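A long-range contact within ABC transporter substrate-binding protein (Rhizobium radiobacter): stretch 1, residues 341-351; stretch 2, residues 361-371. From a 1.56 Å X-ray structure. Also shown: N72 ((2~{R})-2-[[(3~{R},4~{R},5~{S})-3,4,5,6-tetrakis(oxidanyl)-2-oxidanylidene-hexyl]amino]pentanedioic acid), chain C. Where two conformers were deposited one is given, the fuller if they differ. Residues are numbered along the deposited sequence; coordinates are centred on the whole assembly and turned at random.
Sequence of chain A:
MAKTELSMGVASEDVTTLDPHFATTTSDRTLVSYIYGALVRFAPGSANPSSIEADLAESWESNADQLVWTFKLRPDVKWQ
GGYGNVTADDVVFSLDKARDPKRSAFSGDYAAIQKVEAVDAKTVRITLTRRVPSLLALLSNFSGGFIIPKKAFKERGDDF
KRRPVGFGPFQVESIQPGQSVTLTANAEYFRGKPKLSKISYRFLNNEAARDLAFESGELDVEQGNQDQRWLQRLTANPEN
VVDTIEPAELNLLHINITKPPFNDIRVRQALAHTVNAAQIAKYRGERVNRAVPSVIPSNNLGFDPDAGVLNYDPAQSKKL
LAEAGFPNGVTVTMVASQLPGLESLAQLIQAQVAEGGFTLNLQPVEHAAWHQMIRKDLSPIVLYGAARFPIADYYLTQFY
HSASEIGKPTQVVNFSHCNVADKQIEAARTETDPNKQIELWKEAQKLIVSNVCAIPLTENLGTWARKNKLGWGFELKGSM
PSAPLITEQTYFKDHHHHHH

Stretch 1, residues 341-351: GLESLAQLIQA
Stretch 2 361-371: NLQPVEHAAWH

Residues 341-351 lie within a longer helix, with i to i+4 bonds such as Gln350 N to Ala346 O (2.8 Å). Against it runs the strand 361-365, nearly antiparallel (166°) at a closest axial approach of 9.6 Å; a loop residue, Glu366, then leads into a second helix from 367. Only 293 Å² is buried, and no direct hydrogen bond crosses the contact.

Asn361 (phi/psi -105/125) lies beside Gln350, their CA atoms 7.7 Å apart, but its CB points away. Leu362 (-103/119; chi1 m, chi2 t) points toward the helix and dominates the contact. Leu362 CD1 rests 3.9 Å from Ala346 CB and 4.2 Å from Gln347 CG; the CA atoms of Ala346 and Leu362 lie 7.7 Å apart. Gln350, extended with chi1 and chi2 both t, brings NE2 to 3.7 Å from Leu362 CG. A water bridges the two stretches here, accepting from Gln350 NE2 (2.9 Å) and from Leu362 N (3.0 Å).

Gln363 is out of reach, whereas Pro364 (-73/136) turns toward the helix, its CB 4.3 Å from OE2 of Glu343 (chi1 t, chi2 t), a van der Waals contact. Val365 (-138/140) points away again. Glu366 (-50/139; chi1 t, chi2 m) caps the following helix: OE2 accepts from Ala368 N (2.9 Å) and OE1 from Ala369 N (3.0 Å), satisfying amides that lack a preceding turn.

His367 (chi1 t, chi2 60°) and Trp370 (chi1 t, chi2 80°) receive Leu342 (chi1 m, chi2 t): Leu342 CD1 lies 3.8 Å from His367 CE1 and 4.2 Å from Trp370 CZ3, oblique to both rings. The histidines also bind ligand N72 through one of its two carboxyl groups, the one on atom C, His367 NE2 donating to OXT and His371 NE2 to O, each at 2.8 Å.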

# COMPACT_ATOMS: atom_id res chain seq x y z
N GLY A 341 0.34 4.13 -14.36
CA GLY A 341 -0.64 5.01 -13.72
C GLY A 341 0.01 6.24 -13.08
O GLY A 341 -0.52 7.35 -13.21
N LEU A 342 1.19 6.05 -12.45
CA LEU A 342 1.93 7.17 -11.85
C LEU A 342 2.59 8.01 -12.94
O LEU A 342 2.69 9.24 -12.83
CB LEU A 342 3.02 6.68 -10.88
CG LEU A 342 2.52 6.26 -9.51
CD1 LEU A 342 3.63 5.59 -8.71
CD2 LEU A 342 1.92 7.45 -8.73
N GLU A 343 3.08 7.34 -13.99
CA GLU A 343 3.71 8.07 -15.08
C GLU A 343 2.66 8.97 -15.77
O GLU A 343 2.93 10.15 -16.00
CB GLU A 343 4.34 7.08 -16.06
CG GLU A 343 4.96 7.77 -17.27
CD GLU A 343 5.82 6.81 -18.07
OE1 GLU A 343 5.23 5.97 -18.78
OE2 GLU A 343 7.06 6.89 -17.97
N SER A 344 1.46 8.42 -16.08
CA SER A 344 0.43 9.23 -16.73
C SER A 344 -0.05 10.35 -15.79
O SER A 344 -0.21 11.48 -16.25
CB SER A 344 -0.74 8.36 -17.20
OG SER A 344 -1.32 7.70 -16.09
N LEU A 345 -0.17 10.07 -14.48
CA LEU A 345 -0.56 11.12 -13.53
C LEU A 345 0.50 12.25 -13.51
O LEU A 345 0.15 13.43 -13.56
CB LEU A 345 -0.75 10.55 -12.12
CG LEU A 345 -1.25 11.55 -11.05
CD1 LEU A 345 -2.56 12.26 -11.48
CD2 LEU A 345 -1.50 10.85 -9.76
N ALA A 346 1.80 11.88 -13.48
CA ALA A 346 2.87 12.90 -13.48
C ALA A 346 2.79 13.75 -14.76
O ALA A 346 3.01 14.96 -14.72
CB ALA A 346 4.23 12.22 -13.36
N GLN A 347 2.45 13.11 -15.90
CA GLN A 347 2.31 13.84 -17.17
C GLN A 347 1.12 14.80 -17.12
O GLN A 347 1.19 15.90 -17.67
CB GLN A 347 2.17 12.88 -18.34
CG GLN A 347 3.52 12.24 -18.67
CD GLN A 347 3.40 10.99 -19.50
OE1 GLN A 347 2.31 10.54 -19.85
NE2 GLN A 347 4.54 10.38 -19.80
N LEU A 348 0.03 14.41 -16.45
CA LEU A 348 -1.14 15.32 -16.31
C LEU A 348 -0.76 16.53 -15.47
O LEU A 348 -1.11 17.67 -15.83
CB LEU A 348 -2.32 14.61 -15.67
CG LEU A 348 -2.98 13.50 -16.53
CD1 LEU A 348 -4.08 12.84 -15.74
CD2 LEU A 348 -3.58 14.07 -17.84
N ILE A 349 -0.06 16.30 -14.34
CA ILE A 349 0.40 17.38 -13.44
C ILE A 349 1.38 18.30 -14.20
O ILE A 349 1.27 19.53 -14.10
CB ILE A 349 1.06 16.81 -12.16
CG1 ILE A 349 0.10 15.89 -11.38
CG2 ILE A 349 1.65 17.93 -11.27
CD1 ILE A 349 0.85 14.98 -10.46
N GLN A 350 2.34 17.71 -14.96
CA GLN A 350 3.31 18.47 -15.74
C GLN A 350 2.58 19.47 -16.66
O GLN A 350 2.92 20.65 -16.66
CB GLN A 350 4.15 17.51 -16.57
CG GLN A 350 5.13 18.20 -17.51
CD GLN A 350 5.89 17.15 -18.27
OE1 GLN A 350 5.30 16.32 -18.98
NE2 GLN A 350 7.21 17.12 -18.09
N ALA A 351 1.51 19.03 -17.34
CA ALA A 351 0.73 19.94 -18.20
C ALA A 351 -0.00 21.01 -17.37
O ALA A 351 -0.04 22.19 -17.76
CB ALA A 351 -0.26 19.14 -19.04
N ASN A 361 10.25 18.82 -15.21
CA ASN A 361 11.02 17.87 -16.02
C ASN A 361 10.89 16.53 -15.27
O ASN A 361 11.17 16.45 -14.08
CB ASN A 361 12.49 18.30 -16.10
CG ASN A 361 13.41 17.26 -16.71
OD1 ASN A 361 14.46 16.89 -16.13
ND2 ASN A 361 13.06 16.76 -17.88
N LEU A 362 10.43 15.50 -15.98
CA LEU A 362 10.22 14.20 -15.37
C LEU A 362 11.35 13.26 -15.76
O LEU A 362 11.58 13.05 -16.97
CB LEU A 362 8.87 13.63 -15.81
CG LEU A 362 7.65 14.50 -15.48
CD1 LEU A 362 6.39 13.91 -16.09
CD2 LEU A 362 7.48 14.65 -13.98
N GLN A 363 12.10 12.76 -14.75
CA GLN A 363 13.19 11.82 -15.03
C GLN A 363 12.62 10.43 -14.72
O GLN A 363 12.43 10.10 -13.55
CB GLN A 363 14.46 12.16 -14.21
CG GLN A 363 15.59 11.11 -14.33
CD GLN A 363 16.14 10.88 -15.73
OE1 GLN A 363 16.28 11.81 -16.52
NE2 GLN A 363 16.49 9.64 -16.06
N PRO A 364 12.26 9.65 -15.77
CA PRO A 364 11.60 8.35 -15.54
C PRO A 364 12.52 7.27 -15.01
O PRO A 364 13.66 7.12 -15.45
CB PRO A 364 11.05 7.97 -16.93
CG PRO A 364 11.22 9.18 -17.79
CD PRO A 364 12.40 9.92 -17.22
N VAL A 365 12.02 6.54 -14.01
CA VAL A 365 12.80 5.46 -13.40
C VAL A 365 11.86 4.25 -13.17
O VAL A 365 10.70 4.45 -12.74
CB VAL A 365 13.47 5.93 -12.07
CG1 VAL A 365 14.14 4.78 -11.34
CG2 VAL A 365 14.52 7.02 -12.33
N GLU A 366 12.34 3.00 -13.43
CA GLU A 366 11.57 1.80 -13.17
C GLU A 366 11.02 1.88 -11.73
O GLU A 366 11.75 2.32 -10.81
CB GLU A 366 12.42 0.53 -13.37
CG GLU A 366 11.65 -0.76 -13.15
CD GLU A 366 11.64 -1.23 -11.70
OE1 GLU A 366 12.66 -1.03 -11.01
OE2 GLU A 366 10.61 -1.79 -11.26
N HIS A 367 9.77 1.46 -11.55
CA HIS A 367 9.04 1.64 -10.28
C HIS A 367 9.81 1.21 -9.02
O HIS A 367 9.89 1.99 -8.05
CB HIS A 367 7.68 0.92 -10.37
CG HIS A 367 6.74 1.20 -9.24
ND1 HIS A 367 6.30 2.48 -8.95
CD2 HIS A 367 6.11 0.33 -8.40
CE1 HIS A 367 5.45 2.37 -7.95
NE2 HIS A 367 5.33 1.10 -7.55
N ALA A 368 10.33 -0.05 -8.97
CA ALA A 368 11.01 -0.50 -7.75
C ALA A 368 12.30 0.30 -7.49
O ALA A 368 12.58 0.64 -6.33
CB ALA A 368 11.31 -1.98 -7.84
N ALA A 369 13.04 0.64 -8.57
CA ALA A 369 14.26 1.45 -8.44
C ALA A 369 13.90 2.86 -7.95
O ALA A 369 14.65 3.46 -7.17
CB ALA A 369 14.96 1.56 -9.79
N TRP A 370 12.76 3.41 -8.45
CA TRP A 370 12.27 4.73 -8.05
C TRP A 370 11.97 4.71 -6.53
O TRP A 370 12.37 5.63 -5.83
CB TRP A 370 11.03 5.07 -8.86
CG TRP A 370 10.27 6.26 -8.37
CD1 TRP A 370 10.56 7.58 -8.58
CD2 TRP A 370 9.07 6.23 -7.59
NE1 TRP A 370 9.59 8.38 -8.01
CE2 TRP A 370 8.65 7.58 -7.41
CE3 TRP A 370 8.28 5.19 -7.07
CZ2 TRP A 370 7.49 7.91 -6.69
CZ3 TRP A 370 7.10 5.51 -6.41
CH2 TRP A 370 6.73 6.86 -6.20
N HIS A 371 11.30 3.64 -6.03
CA HIS A 371 11.02 3.49 -4.60
C HIS A 371 12.31 3.57 -3.78
O HIS A 371 12.31 4.13 -2.70
CB HIS A 371 10.34 2.13 -4.31
CG HIS A 371 8.85 2.22 -4.33
ND1 HIS A 371 8.14 2.67 -3.23
CD2 HIS A 371 7.98 1.93 -5.33
CE1 HIS A 371 6.86 2.63 -3.58
NE2 HIS A 371 6.71 2.20 -4.83
OAB N72 C . -2.60 6.76 -11.09
CAF N72 C . -2.06 6.63 -9.77
CAG N72 C . -1.16 5.37 -9.48
OAC N72 C . -1.29 4.38 -10.45
CAH N72 C . -1.19 4.99 -8.00
OAM N72 C . -2.15 5.49 -7.14
CAI N72 C . -1.19 3.67 -7.27
OAD N72 C . -1.83 2.67 -8.03
CAJ N72 C . 0.17 3.35 -6.68
OAE N72 C . 0.94 4.30 -6.43
CAK N72 C . 0.59 1.87 -6.46
N N72 C . 0.67 1.55 -5.06
CA N72 C . 1.89 1.22 -4.42
C N72 C . 3.17 1.48 -5.16
O N72 C . 3.99 2.49 -5.18
CB N72 C . 1.85 1.66 -2.96
CG N72 C . 3.16 1.91 -2.21
CD N72 C . 3.06 1.67 -0.70
OE1 N72 C . 2.25 0.82 -0.22
OE2 N72 C . 3.80 2.32 0.05
OXT N72 C . 3.36 0.40 -5.75
O HOH W 1 9.56 15.59 -18.83